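Local atomic coordinates of Mgp-operon protein 3 (PDB entry 6RJ1), a protein that probably serves in cell adhesion as an extracellular adhesin-complex protein of the human pathogen Mycoplasma pneumoniae. Residues 130-135 with 463-468. Sequence-based numbering, arbitrary orientation.
Sequences RKIKLA and GQIVVM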
# COMPACT_ATOMS: atom_id res chain seq x y z
N ARG A 130 27.65 6.86 -12.56
CA ARG A 130 27.28 7.89 -11.59
C ARG A 130 26.21 7.45 -10.60
O ARG A 130 25.57 6.41 -10.79
CB ARG A 130 26.85 9.19 -12.32
CG ARG A 130 25.68 9.03 -13.31
CD ARG A 130 25.33 10.32 -14.02
NE ARG A 130 24.91 11.35 -13.07
CZ ARG A 130 25.45 12.56 -12.99
NH1 ARG A 130 25.02 13.43 -12.08
NH2 ARG A 130 26.42 12.93 -13.81
N LYS A 131 26.02 8.24 -9.53
CA LYS A 131 25.01 8.04 -8.50
C LYS A 131 24.15 9.29 -8.31
O LYS A 131 24.68 10.41 -8.34
CB LYS A 131 25.60 7.51 -7.17
CG LYS A 131 26.64 8.40 -6.48
CD LYS A 131 27.08 7.78 -5.15
CE LYS A 131 27.80 8.75 -4.24
NZ LYS A 131 29.24 8.88 -4.58
N ILE A 132 22.83 9.10 -8.17
CA ILE A 132 21.87 10.19 -7.98
C ILE A 132 21.29 10.05 -6.57
O ILE A 132 20.67 9.03 -6.25
CB ILE A 132 20.76 10.23 -9.09
CG1 ILE A 132 21.37 10.29 -10.51
CG2 ILE A 132 19.77 11.38 -8.87
CD1 ILE A 132 21.21 9.04 -11.30
N LYS A 133 21.52 11.06 -5.73
CA LYS A 133 21.04 11.10 -4.35
C LYS A 133 19.53 11.30 -4.31
O LYS A 133 18.98 12.10 -5.07
CB LYS A 133 21.75 12.23 -3.60
CG LYS A 133 21.84 12.04 -2.10
CD LYS A 133 22.72 13.14 -1.56
CE LYS A 133 22.92 13.08 -0.08
NZ LYS A 133 21.85 13.81 0.64
N LEU A 134 18.86 10.58 -3.42
CA LEU A 134 17.41 10.69 -3.27
C LEU A 134 17.16 11.59 -2.08
O LEU A 134 17.08 11.13 -0.94
CB LEU A 134 16.75 9.31 -3.11
CG LEU A 134 16.95 8.32 -4.26
CD1 LEU A 134 16.33 6.99 -3.92
CD2 LEU A 134 16.40 8.86 -5.59
N ALA A 135 17.12 12.89 -2.34
CA ALA A 135 16.92 13.91 -1.33
C ALA A 135 15.50 13.91 -0.76
O ALA A 135 14.54 13.60 -1.46
CB ALA A 135 17.24 15.27 -1.91
N GLY A 463 15.86 8.74 -19.58
CA GLY A 463 16.69 9.62 -18.75
C GLY A 463 16.10 10.01 -17.41
O GLY A 463 16.71 10.78 -16.66
N GLN A 464 14.90 9.50 -17.11
CA GLN A 464 14.21 9.78 -15.85
C GLN A 464 14.10 8.51 -15.03
O GLN A 464 13.76 7.45 -15.57
CB GLN A 464 12.81 10.37 -16.09
CG GLN A 464 12.81 11.64 -16.92
CD GLN A 464 11.88 12.65 -16.33
OE1 GLN A 464 12.23 13.36 -15.38
NE2 GLN A 464 10.68 12.75 -16.89
N ILE A 465 14.38 8.63 -13.74
CA ILE A 465 14.29 7.51 -12.81
C ILE A 465 13.19 7.82 -11.82
O ILE A 465 13.16 8.91 -11.24
CB ILE A 465 15.65 7.19 -12.12
CG1 ILE A 465 16.74 6.84 -13.16
CG2 ILE A 465 15.49 6.06 -11.11
CD1 ILE A 465 17.74 7.89 -13.39
N VAL A 466 12.26 6.87 -11.66
CA VAL A 466 11.14 6.98 -10.74
C VAL A 466 11.38 5.99 -9.61
O VAL A 466 11.69 4.83 -9.87
CB VAL A 466 9.76 6.78 -11.42
CG1 VAL A 466 8.61 7.08 -10.45
CG2 VAL A 466 9.63 7.64 -12.68
N VAL A 467 11.30 6.46 -8.36
CA VAL A 467 11.49 5.63 -7.16
C VAL A 467 10.24 5.74 -6.30
O VAL A 467 9.75 6.84 -6.09
CB VAL A 467 12.78 5.99 -6.36
CG1 VAL A 467 12.91 5.16 -5.09
CG2 VAL A 467 14.03 5.83 -7.24
N MET A 468 9.69 4.60 -5.86
CA MET A 468 8.49 4.52 -5.02
C MET A 468 8.72 3.60 -3.82
O MET A 468 9.70 2.83 -3.80
CB MET A 468 7.26 4.11 -5.84
CG MET A 468 6.76 5.19 -6.76
SD MET A 468 5.26 4.71 -7.66
CE MET A 468 4.98 6.18 -8.65
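Ile132 and Leu134 meet Ile465 and Val467 where one mixed β-sheet bends over on itself, bringing strand 125-135 over strand 464-468; its two four-stranded antiparallel halves are consistent with neighbouring blades of the β-propeller expected for this adhesin family. Strand 125-135 closes one half and 464-468 lies inside the other; the halves are joined edge to edge, through the parallel pairing of 125-135 with 487-492. The two segments lead the same general way but splay apart, with the CA atoms of Leu134 and Val467 8.7 Å apart, so they touch through side chains alone.

The two isoleucines make a slender bridge. Each has CG1 beside its own backbone N (chi1 -54° in Ile132), and in each a bent chi2, 109° in Ile132 and similar in Ile465, turns CD1 toward the other chain, leaving Ile132 CD1 4.2 Å from Ile465 CD1. Val481 touches both residues, which ties this pair to the intervening strand 477-482.

Two residues further along both chains, the contact broadens. Leu134 and Val467 reach tip to tip, one branched end against the other. Leu134 CG also stands beside the backbone N, and its chi2 of 176° continues the side chain outward into CD1. Trp479 packs on this leucine and Val115 on Val467, so each four-stranded half adds one more side chain to the contact. Lys131 and Lys133 alternate onto the other face of their strand, where Lys133 forms a salt bridge with Asp110.

The two valine methyls are used differently: Val467 CG1 lies 4.1 Å from Leu134 CD1 but 5.1 Å from Leu134 CD2, whereas Val467 CG2 sits 4.2 Å from both Leu134 CD1 and Leu134 CD2.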